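Local coordinates for diadenosine tetraphosphatase, putative (Trypanosoma brucei, PDB 2QJC), which probably hydrolyses phosphate esters or anhydrides such as diadenosine tetraphosphate, as a manganese-binding member of the calcineurin-like metallophosphoesterases, at residues V51-D55 with M138-A142; A75-L79 with L126-I130; H141-H145 with E157-M161; C225-L231 with S243-W247. Residues are numbered along the deposited sequence.

Interaction 1. Residues V51-D55 with M138-A142; sequences VAVGD and MVAHA. With MN (manganese (II) ion), chain C; MN (manganese (II) ion), chain B.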
loop_
_atom_site.group_PDB
_atom_site.type_symbol
_atom_site.label_atom_id
_atom_site.label_comp_id
_atom_site.label_asym_id
_atom_site.label_seq_id
_atom_site.Cartn_x
_atom_site.Cartn_y
_atom_site.Cartn_z
ATOM N N VAL A 51 -5.310 -5.116 -5.787
ATOM C CA VAL A 51 -4.027 -4.421 -5.652
ATOM C C VAL A 51 -3.804 -3.989 -4.198
ATOM O O VAL A 51 -4.628 -3.276 -3.632
ATOM C CB VAL A 51 -3.964 -3.154 -6.549
ATOM C CG1 VAL A 51 -2.585 -2.541 -6.487
ATOM C CG2 VAL A 51 -4.331 -3.500 -7.983
ATOM N N ALA A 52 -2.700 -4.427 -3.599
ATOM C CA ALA A 52 -2.368 -4.059 -2.221
ATOM C C ALA A 52 -1.448 -2.837 -2.191
ATOM O O ALA A 52 -0.716 -2.585 -3.145
ATOM C CB ALA A 52 -1.691 -5.226 -1.517
ATOM N N VAL A 53 -1.484 -2.082 -1.096
ATOM C CA VAL A 53 -0.635 -0.900 -0.958
ATOM C C VAL A 53 0.714 -1.257 -0.311
ATOM O O VAL A 53 1.554 -0.389 -0.064
ATOM C CB VAL A 53 -1.317 0.209 -0.111
ATOM C CG1 VAL A 53 -2.646 0.628 -0.762
ATOM C CG2 VAL A 53 -1.516 -0.265 1.330
ATOM N N GLY A 54 0.921 -2.542 -0.040
ATOM C CA GLY A 54 2.175 -2.953 0.562
ATOM C C GLY A 54 2.072 -3.164 2.057
ATOM O O GLY A 54 1.024 -2.913 2.649
ATOM N N ASP A 55 3.172 -3.601 2.668
ATOM C CA ASP A 55 3.202 -3.880 4.099
ATOM C C ASP A 55 2.313 -5.097 4.306
ATOM O O ASP A 55 1.354 -5.081 5.079
ATOM C CB ASP A 55 2.693 -2.675 4.909
ATOM C CG ASP A 55 3.826 -1.825 5.469
ATOM O OD1 ASP A 55 4.967 -1.939 4.969
ATOM O OD2 ASP A 55 3.575 -1.038 6.410
HETATM N N MSE A 138 -3.335 5.874 -9.220
HETATM C CA MSE A 138 -1.922 5.532 -9.040
HETATM C C MSE A 138 -1.720 5.036 -7.600
HETATM O O MSE A 138 -2.165 5.676 -6.636
HETATM C CB MSE A 138 -1.005 6.732 -9.316
HETATM C CG MSE A 138 -0.977 7.174 -10.784
HETATM SE SE MSE A 138 0.618 8.182 -11.300
HETATM C CE MSE A 138 0.352 9.777 -10.254
ATOM N N VAL A 139 -1.056 3.894 -7.456
ATOM C CA VAL A 139 -0.828 3.304 -6.142
ATOM C C VAL A 139 0.640 3.352 -5.712
ATOM O O VAL A 139 1.533 2.969 -6.470
ATOM C CB VAL A 139 -1.318 1.809 -6.129
ATOM C CG1 VAL A 139 -1.161 1.200 -4.739
ATOM C CG2 VAL A 139 -2.773 1.729 -6.574
ATOM N N ALA A 140 0.876 3.846 -4.498
ATOM C CA ALA A 140 2.210 3.920 -3.898
ATOM C C ALA A 140 1.996 3.595 -2.411
ATOM O O ALA A 140 0.899 3.779 -1.890
ATOM C CB ALA A 140 2.810 5.326 -4.068
ATOM N N HIS A 141 3.027 3.117 -1.725
ATOM C CA HIS A 141 2.859 2.746 -0.321
ATOM C C HIS A 141 2.591 3.899 0.648
ATOM O O HIS A 141 1.637 3.842 1.436
ATOM C CB HIS A 141 4.063 1.931 0.177
ATOM C CG HIS A 141 3.970 1.564 1.625
ATOM N ND1 HIS A 141 2.984 0.736 2.122
ATOM C CD2 HIS A 141 4.691 1.974 2.696
ATOM C CE1 HIS A 141 3.098 0.656 3.436
ATOM N NE2 HIS A 141 4.124 1.400 3.810
ATOM N N ALA A 142 3.423 4.936 0.599
ATOM C CA ALA A 142 3.265 6.084 1.495
ATOM C C ALA A 142 2.791 7.340 0.773
ATOM O O ALA A 142 2.028 8.136 1.328
ATOM C CB ALA A 142 4.590 6.370 2.227
HETATM MN MN MN C . 4.658 1.504 6.090
HETATM MN MN MN B . 2.095 -0.352 7.732
HETATM O O HOH W 1 0.569 0.419 9.183
#
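His141 is a t rotamer (chi1 178°), which carries its imidazole across to the turn that follows Ala52. There ND1 donates a hydrogen bond to Val53 O (2.8 Å), the carbonyl lying at the ring edge near its plane. With the proton on ND1, the lone pair of NE2 is left to bind manganese C at 2.3 Å. Asp55 has positive phi and psi (68°/56°) and a chi1 of -99°, between wells. This conformation directs the carboxylate to the metals: OD2 is 2.1 Å from manganese B, which also holds water 1 at 2.2 Å, while OD1 is hydrogen-bonded to the backbone of His82. Asp55 is a ligand of both ions, the link typical of the dinuclear centre of calcineurin-like phosphoesterases, in which metal-binding loops follow strands of two packed sheets. Here those strands are 49-52 and 137-140. Between them Val139, also t, meets Val51 (CG2 to CG1, 4.3 Å) and Val53, an m rotamer (CG1 to CG1, 4.3 Å). At Gly54, phi/psi of 100°/177° would press a beta carbon against the preceding carbonyl, and that carbon would also lie tightly against His141 ND1.

Interaction 2. Residues A75-L79 with L126-I130; sequences AYSVL and LPHII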
loop_
_atom_site.group_PDB
_atom_site.type_symbol
_atom_site.label_atom_id
_atom_site.label_comp_id
_atom_site.label_asym_id
_atom_site.label_seq_id
_atom_site.Cartn_x
_atom_site.Cartn_y
_atom_site.Cartn_z
ATOM N N ALA A 75 -3.062 -11.522 -7.498
ATOM C CA ALA A 75 -3.129 -10.141 -7.026
ATOM C C ALA A 75 -1.828 -9.353 -7.153
ATOM O O ALA A 75 -0.729 -9.915 -7.086
ATOM C CB ALA A 75 -3.591 -10.123 -5.572
ATOM N N TYR A 76 -1.967 -8.040 -7.327
ATOM C CA TYR A 76 -0.828 -7.129 -7.433
ATOM C C TYR A 76 -0.579 -6.451 -6.087
ATOM O O TYR A 76 -1.406 -6.519 -5.178
ATOM C CB TYR A 76 -1.112 -6.037 -8.469
ATOM C CG TYR A 76 -0.982 -6.480 -9.903
ATOM C CD1 TYR A 76 0.254 -6.463 -10.549
ATOM C CD2 TYR A 76 -2.098 -6.916 -10.620
ATOM C CE1 TYR A 76 0.377 -6.866 -11.878
ATOM C CE2 TYR A 76 -1.986 -7.326 -11.952
ATOM C CZ TYR A 76 -0.748 -7.297 -12.572
ATOM O OH TYR A 76 -0.629 -7.709 -13.880
ATOM N N SER A 77 0.562 -5.786 -5.975
ATOM C CA SER A 77 0.911 -5.059 -4.761
ATOM C C SER A 77 2.167 -4.244 -4.964
ATOM O O SER A 77 3.064 -4.648 -5.716
ATOM C CB SER A 77 1.151 -6.014 -3.596
ATOM O OG SER A 77 1.559 -5.288 -2.448
ATOM N N VAL A 78 2.234 -3.079 -4.324
ATOM C CA VAL A 78 3.457 -2.310 -4.420
ATOM C C VAL A 78 4.252 -2.710 -3.190
ATOM O O VAL A 78 3.745 -3.434 -2.316
ATOM C CB VAL A 78 3.223 -0.764 -4.476
ATOM C CG1 VAL A 78 2.642 -0.397 -5.837
ATOM C CG2 VAL A 78 2.310 -0.292 -3.338
ATOM N N LEU A 79 5.502 -2.265 -3.133
ATOM C CA LEU A 79 6.378 -2.600 -2.017
ATOM C C LEU A 79 6.220 -1.644 -0.844
ATOM O O LEU A 79 6.305 -0.426 -1.020
ATOM C CB LEU A 79 7.829 -2.588 -2.492
ATOM C CG LEU A 79 8.893 -3.094 -1.514
ATOM C CD1 LEU A 79 8.592 -4.543 -1.131
ATOM C CD2 LEU A 79 10.264 -2.988 -2.171
ATOM N N LEU A 126 7.913 -7.087 -6.345
ATOM C CA LEU A 126 6.971 -5.981 -6.220
ATOM C C LEU A 126 7.531 -4.624 -6.636
ATOM O O LEU A 126 8.634 -4.252 -6.247
ATOM C CB LEU A 126 6.467 -5.864 -4.776
ATOM C CG LEU A 126 5.810 -7.072 -4.101
ATOM C CD1 LEU A 126 5.344 -6.649 -2.719
ATOM C CD2 LEU A 126 4.629 -7.592 -4.930
ATOM N N PRO A 127 6.763 -3.861 -7.432
ATOM C CA PRO A 127 7.216 -2.541 -7.868
ATOM C C PRO A 127 6.906 -1.549 -6.740
ATOM O O PRO A 127 6.283 -1.911 -5.735
ATOM C CB PRO A 127 6.372 -2.281 -9.109
ATOM C CG PRO A 127 5.057 -2.890 -8.729
ATOM C CD PRO A 127 5.465 -4.203 -8.047
ATOM N N HIS A 128 7.337 -0.305 -6.904
ATOM C CA HIS A 128 7.091 0.722 -5.900
ATOM C C HIS A 128 5.801 1.469 -6.225
ATOM O O HIS A 128 5.085 1.929 -5.327
ATOM C CB HIS A 128 8.251 1.719 -5.877
ATOM C CG HIS A 128 9.570 1.108 -5.521
ATOM N ND1 HIS A 128 9.921 0.794 -4.224
ATOM C CD2 HIS A 128 10.622 0.747 -6.293
ATOM C CE1 HIS A 128 11.132 0.266 -4.214
ATOM N NE2 HIS A 128 11.580 0.227 -5.457
ATOM N N ILE A 129 5.516 1.586 -7.518
ATOM C CA ILE A 129 4.342 2.307 -7.986
ATOM C C ILE A 129 3.595 1.556 -9.080
ATOM O O ILE A 129 4.208 0.972 -9.968
ATOM C CB ILE A 129 4.751 3.689 -8.542
ATOM C CG1 ILE A 129 5.457 4.494 -7.448
ATOM C CG2 ILE A 129 3.527 4.440 -9.065
ATOM C CD1 ILE A 129 6.153 5.740 -7.951
ATOM N N ILE A 130 2.268 1.576 -9.012
ATOM C CA ILE A 130 1.447 0.930 -10.032
ATOM C C ILE A 130 0.438 1.938 -10.571
ATOM O O ILE A 130 -0.296 2.570 -9.804
ATOM C CB ILE A 130 0.692 -0.307 -9.478
ATOM C CG1 ILE A 130 1.696 -1.400 -9.109
ATOM C CG2 ILE A 130 -0.298 -0.847 -10.530
ATOM C CD1 ILE A 130 1.063 -2.603 -8.429
HETATM O O HOH W 2 5.533 1.897 -2.646
#
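Leu126 opens the second segment by laying its side chain along the backbone of 77-79: CD2 is 3.4 Å from Ser77 O, CD1 is 3.6 Å from Val78 O, and CD1 also meets Leu79 CD1 at 4.2 Å. The Ser77 hydroxyl is turned to its own chain, OG donating to Val78 O at 2.9 Å. Pro127 follows with CD against Ser77 O (3.4 Å), and its carbonyl makes the direct hydrogen bond of the contact, Leu79 N to Pro127 O at 2.7 Å. The same oxygen receives a CA-H...O contact from Val78 CA (3.1 Å). At His128 the CA-to-CB bond points away, yet the m rotamer brings CE1 to 3.9 Å from Leu79 CD2, while water 2 donates to both His128 O (2.7 Å) and Leu79 O (2.9 Å). Ile129 contributes backbone, its CA lying 3.8 Å from Val78 CG1, and directs its side chain away, onto Leu144. Ile130 turns back inward, packing CG1 on Val78 CG1 (3.6 Å) and CD1 on Tyr76 CB (4.1 Å). Strands 76-77 and 129-132 belong to different sheets, so this apolar layer, with its one direct backbone bond, is sandwich packing of the metallophosphoesterase fold, just ahead of the metal ligand Asn81.

Interaction 3. Residues H141-H145 with E157-M161; sequences HAGLH and EVTTM. With MN (manganese (II) ion), chain C.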
loop_
_atom_site.group_PDB
_atom_site.type_symbol
_atom_site.label_atom_id
_atom_site.label_comp_id
_atom_site.label_asym_id
_atom_site.label_seq_id
_atom_site.Cartn_x
_atom_site.Cartn_y
_atom_site.Cartn_z
ATOM N N HIS A 141 3.027 3.117 -1.725
ATOM C CA HIS A 141 2.859 2.746 -0.321
ATOM C C HIS A 141 2.591 3.899 0.648
ATOM O O HIS A 141 1.637 3.842 1.436
ATOM C CB HIS A 141 4.063 1.931 0.177
ATOM C CG HIS A 141 3.970 1.564 1.625
ATOM N ND1 HIS A 141 2.984 0.736 2.122
ATOM C CD2 HIS A 141 4.691 1.974 2.696
ATOM C CE1 HIS A 141 3.098 0.656 3.436
ATOM N NE2 HIS A 141 4.124 1.400 3.810
ATOM N N ALA A 142 3.423 4.936 0.599
ATOM C CA ALA A 142 3.265 6.084 1.495
ATOM C C ALA A 142 2.791 7.340 0.773
ATOM O O ALA A 142 2.028 8.136 1.328
ATOM C CB ALA A 142 4.590 6.370 2.227
ATOM N N GLY A 143 3.246 7.527 -0.460
ATOM C CA GLY A 143 2.834 8.707 -1.203
ATOM C C GLY A 143 3.721 8.992 -2.393
ATOM O O GLY A 143 4.544 8.159 -2.775
ATOM N N LEU A 144 3.541 10.165 -2.994
ATOM C CA LEU A 144 4.346 10.585 -4.138
ATOM C C LEU A 144 4.793 12.026 -3.913
ATOM O O LEU A 144 4.050 12.831 -3.351
ATOM C CB LEU A 144 3.530 10.510 -5.431
ATOM C CG LEU A 144 3.087 9.128 -5.932
ATOM C CD1 LEU A 144 2.162 9.301 -7.126
ATOM C CD2 LEU A 144 4.306 8.300 -6.327
ATOM N N HIS A 145 6.009 12.356 -4.327
ATOM C CA HIS A 145 6.479 13.730 -4.166
ATOM C C HIS A 145 5.772 14.540 -5.254
ATOM O O HIS A 145 5.951 14.288 -6.447
ATOM C CB HIS A 145 7.997 13.809 -4.323
ATOM C CG HIS A 145 8.578 15.106 -3.852
ATOM N ND1 HIS A 145 8.224 16.322 -4.399
ATOM C CD2 HIS A 145 9.449 15.383 -2.853
ATOM C CE1 HIS A 145 8.851 17.291 -3.756
ATOM N NE2 HIS A 145 9.599 16.748 -2.814
ATOM N N GLU A 157 11.362 7.920 -0.213
ATOM C CA GLU A 157 10.220 8.819 -0.094
ATOM C C GLU A 157 8.886 8.115 -0.352
ATOM O O GLU A 157 7.964 8.221 0.452
ATOM C CB GLU A 157 10.359 10.003 -1.064
ATOM C CG GLU A 157 11.727 10.693 -1.037
ATOM C CD GLU A 157 11.778 11.946 -1.905
ATOM O OE1 GLU A 157 10.940 12.077 -2.822
ATOM O OE2 GLU A 157 12.666 12.798 -1.676
ATOM N N VAL A 158 8.783 7.382 -1.459
ATOM C CA VAL A 158 7.534 6.700 -1.787
ATOM C C VAL A 158 7.120 5.594 -0.815
ATOM O O VAL A 158 5.964 5.170 -0.811
ATOM C CB VAL A 158 7.566 6.116 -3.230
ATOM C CG1 VAL A 158 7.729 7.248 -4.248
ATOM C CG2 VAL A 158 8.696 5.109 -3.359
ATOM N N THR A 159 8.041 5.135 0.021
ATOM C CA THR A 159 7.693 4.078 0.972
ATOM C C THR A 159 7.634 4.518 2.432
ATOM O O THR A 159 7.206 3.735 3.291
ATOM C CB THR A 159 8.666 2.874 0.884
ATOM O OG1 THR A 159 10.012 3.317 1.104
ATOM C CG2 THR A 159 8.563 2.202 -0.472
ATOM N N THR A 160 8.041 5.755 2.723
ATOM C CA THR A 160 8.038 6.227 4.115
ATOM C C THR A 160 7.493 7.627 4.418
ATOM O O THR A 160 7.326 7.974 5.590
ATOM C CB THR A 160 9.474 6.211 4.723
ATOM O OG1 THR A 160 10.243 7.274 4.147
ATOM C CG2 THR A 160 10.176 4.891 4.447
HETATM N N MSE A 161 7.209 8.432 3.399
HETATM C CA MSE A 161 6.760 9.806 3.659
HETATM C C MSE A 161 5.421 10.004 4.373
HETATM O O MSE A 161 4.431 9.324 4.085
HETATM C CB MSE A 161 6.761 10.620 2.353
HETATM C CG MSE A 161 5.526 10.428 1.469
HETATM SE SE MSE A 161 5.655 11.383 -0.231
HETATM C CE MSE A 161 5.577 13.202 0.389
HETATM MN MN MN C . 4.658 1.504 6.090
HETATM O O HOH W 3 1.835 8.550 3.972
#
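A selenium atom rests against the backbone of an extended glycine: SE of the selenomethionine Met161 lies 3.8 Å from Gly143 C and 3.7 Å from Leu144 N. Gly143 has phi/psi of 163°/-170°, where a beta carbon would jam against the preceding carbonyl and also crowd the selenium. Next to it, Ala142 N donates to Val158 O at 2.9 Å, tying the loop to a carbonyl in the last turn of helix 155-160, and Ala142 CB tucks under the turn, 3.5 Å from both Thr160 N and Met161 O. This loop follows strand 137-140 and carries a metal-binding histidine, as in other calcineurin-like phosphoesterases: His141 NE2 binds manganese C at 2.3 Å, while its ND1 is held by Val53 O. The ring's edge faces the helix, with CD2 3.1 Å from Thr159 O. Water 3 donates to Ala142 O and Met161 O, both at 2.7 Å, joining the two backbones a second time. Farther along, Leu144 CD2 packs on Val158 CG1 (4.1 Å). His145 CD2 approaches Glu157 OE1 edge-on at 3.6 Å, although that carboxylate is in a salt bridge with Arg148 and His145 NE2 bonds to Leu177 O.

Interaction 4. Residues C225-L231 with S243-W247; sequences CVYGGRL and SVPGW. With PO4 (phosphate ion), chain D.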
loop_
_atom_site.group_PDB
_atom_site.type_symbol
_atom_site.label_atom_id
_atom_site.label_comp_id
_atom_site.label_asym_id
_atom_site.label_seq_id
_atom_site.Cartn_x
_atom_site.Cartn_y
_atom_site.Cartn_z
ATOM N N CYS A 225 -5.675 -1.837 10.576
ATOM C CA CYS A 225 -6.169 -3.196 10.765
ATOM C C CYS A 225 -5.431 -4.024 11.836
ATOM O O CYS A 225 -6.058 -4.573 12.739
ATOM C CB CYS A 225 -6.141 -3.949 9.432
ATOM S SG CYS A 225 -6.523 -5.707 9.602
ATOM N N VAL A 226 -4.109 -4.108 11.733
ATOM C CA VAL A 226 -3.305 -4.890 12.673
ATOM C C VAL A 226 -3.273 -4.358 14.106
ATOM O O VAL A 226 -2.955 -5.094 15.033
ATOM C CB VAL A 226 -1.849 -5.031 12.181
ATOM C CG1 VAL A 226 -1.134 -3.689 12.258
ATOM C CG2 VAL A 226 -1.116 -6.082 13.017
ATOM N N TYR A 227 -3.603 -3.086 14.285
ATOM C CA TYR A 227 -3.603 -2.473 15.607
ATOM C C TYR A 227 -4.993 -2.527 16.242
ATOM O O TYR A 227 -5.234 -1.896 17.277
ATOM C CB TYR A 227 -3.160 -1.011 15.511
ATOM C CG TYR A 227 -1.785 -0.790 14.919
ATOM C CD1 TYR A 227 -0.625 -1.039 15.664
ATOM C CD2 TYR A 227 -1.645 -0.271 13.628
ATOM C CE1 TYR A 227 0.636 -0.763 15.140
ATOM C CE2 TYR A 227 -0.397 0.005 13.097
ATOM C CZ TYR A 227 0.739 -0.237 13.852
ATOM O OH TYR A 227 1.963 0.081 13.313
ATOM N N GLY A 228 -5.909 -3.262 15.611
ATOM C CA GLY A 228 -7.257 -3.381 16.140
ATOM C C GLY A 228 -8.258 -2.398 15.560
ATOM O O GLY A 228 -9.355 -2.227 16.100
ATOM N N GLY A 229 -7.887 -1.752 14.455
ATOM C CA GLY A 229 -8.770 -0.788 13.819
ATOM C C GLY A 229 -9.702 -1.393 12.779
ATOM O O GLY A 229 -10.787 -1.881 13.115
ATOM N N ARG A 230 -9.287 -1.352 11.514
ATOM C CA ARG A 230 -10.082 -1.890 10.408
ATOM C C ARG A 230 -9.231 -2.062 9.144
ATOM O O ARG A 230 -8.176 -1.431 9.002
ATOM C CB ARG A 230 -11.256 -0.949 10.087
ATOM C CG ARG A 230 -12.257 -0.748 11.217
ATOM C CD ARG A 230 -13.373 0.201 10.818
ATOM N NE ARG A 230 -14.309 -0.397 9.867
ATOM C CZ ARG A 230 -15.208 -1.328 10.178
ATOM N NH1 ARG A 230 -15.301 -1.779 11.422
ATOM N NH2 ARG A 230 -16.021 -1.803 9.241
ATOM N N LEU A 231 -9.688 -2.924 8.236
ATOM C CA LEU A 231 -8.997 -3.157 6.967
ATOM C C LEU A 231 -9.918 -2.571 5.903
ATOM O O LEU A 231 -11.007 -3.095 5.654
ATOM C CB LEU A 231 -8.777 -4.650 6.707
ATOM C CG LEU A 231 -7.843 -4.959 5.525
ATOM C CD1 LEU A 231 -6.444 -4.365 5.797
ATOM C CD2 LEU A 231 -7.754 -6.480 5.308
ATOM N N SER A 243 -14.958 -1.376 4.273
ATOM C CA SER A 243 -14.071 -1.902 5.301
ATOM C C SER A 243 -14.742 -2.931 6.196
ATOM O O SER A 243 -15.965 -3.070 6.208
ATOM C CB SER A 243 -13.544 -0.759 6.174
ATOM O OG SER A 243 -14.597 -0.171 6.920
ATOM N N VAL A 244 -13.913 -3.647 6.945
ATOM C CA VAL A 244 -14.364 -4.663 7.884
ATOM C C VAL A 244 -13.549 -4.480 9.162
ATOM O O VAL A 244 -12.521 -3.792 9.162
ATOM C CB VAL A 244 -14.115 -6.096 7.351
ATOM C CG1 VAL A 244 -14.927 -6.336 6.093
ATOM C CG2 VAL A 244 -12.637 -6.303 7.083
ATOM N N PRO A 245 -14.004 -5.086 10.269
ATOM C CA PRO A 245 -13.306 -4.989 11.555
ATOM C C PRO A 245 -11.859 -5.478 11.477
ATOM O O PRO A 245 -11.571 -6.467 10.803
ATOM C CB PRO A 245 -14.158 -5.868 12.468
ATOM C CG PRO A 245 -15.545 -5.645 11.925
ATOM C CD PRO A 245 -15.314 -5.746 10.432
ATOM N N GLY A 246 -10.957 -4.785 12.172
ATOM C CA GLY A 246 -9.560 -5.181 12.173
ATOM C C GLY A 246 -9.276 -6.295 13.168
ATOM O O GLY A 246 -10.188 -6.777 13.837
ATOM N N TRP A 247 -8.010 -6.698 13.265
ATOM C CA TRP A 247 -7.573 -7.766 14.172
ATOM C C TRP A 247 -7.635 -7.329 15.638
ATOM O O TRP A 247 -7.082 -6.295 16.006
ATOM C CB TRP A 247 -6.145 -8.186 13.803
ATOM C CG TRP A 247 -5.582 -9.300 14.635
ATOM C CD1 TRP A 247 -6.231 -10.433 15.041
ATOM C CD2 TRP A 247 -4.231 -9.424 15.100
ATOM N NE1 TRP A 247 -5.367 -11.255 15.723
ATOM C CE2 TRP A 247 -4.133 -10.662 15.774
ATOM C CE3 TRP A 247 -3.090 -8.610 15.010
ATOM C CZ2 TRP A 247 -2.938 -11.111 16.357
ATOM C CZ3 TRP A 247 -1.901 -9.055 15.588
ATOM C CH2 TRP A 247 -1.837 -10.296 16.253
HETATM P P PO4 D . 3.935 1.651 9.794
HETATM O O1 PO4 D . 2.586 1.350 10.652
HETATM O O2 PO4 D . 4.018 3.219 9.569
HETATM O O3 PO4 D . 5.158 1.150 10.616
HETATM O O4 PO4 D . 3.829 0.927 8.422
#
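This is a backbone-rich contact at the open end of the antiparallel hairpin formed by strands 230-236 and 240-245, at one edge of a mixed sheet. Leu231 and Val244 form a hydrogen-bonded pair, Leu231 N to Val244 O at 3.1 Å and Val244 N to Leu231 O at 3.2 Å, and both side chains lie on the face covered by helix 31-41. Arg230 and Pro245 are the adjoining non-hydrogen-bonded pair. The Arg230 guanidinium lies with one face over the Val244-Pro245 peptide, while NE and NH2 donate to Ser243 OG at 3.0 and 3.2 Å. Beyond the strands the chains stay joined, by Gly246 N to Gly229 O (3.1 Å) and Trp247 N to Cys225 O (2.9 Å). Gly246 passes so close that a beta carbon would clash with Cys225 O and Arg230 N. In the 3-10 turn at 225-227, Val226 CG2 packs on Trp247 CE3 (3.8 Å), and Tyr227 OH donates to phosphate O1 at 3.0 Å; that ion, probably from the crystallisation liquor, also meets Arg162 and His82. The result is a C-terminal beta hairpin whose lead-in turn borders the dinuclear metal site of a metallophosphoesterase.

In the fold
Interactions 1 and 2 lie side by side, centres about 6 Å apart, and both join the two mixed sheets. Strands 49-52 and 76-77 are neighbours in one, strands 129-132 and 137-140 in the other. Along the chain interaction 2 is nested inside the loop closed by interaction 1. Interaction 3 starts where interaction 1 ends: they share His141 and Ala142, their centres are about 9 Å apart, and both touch manganese C. Interaction 4 comes last, about 17 Å from interaction 1 between centres, its hairpin extending the sheet that holds 49-52. Sandwich core and hairpin turn thus approach the dinuclear manganese site from different parts of the fold.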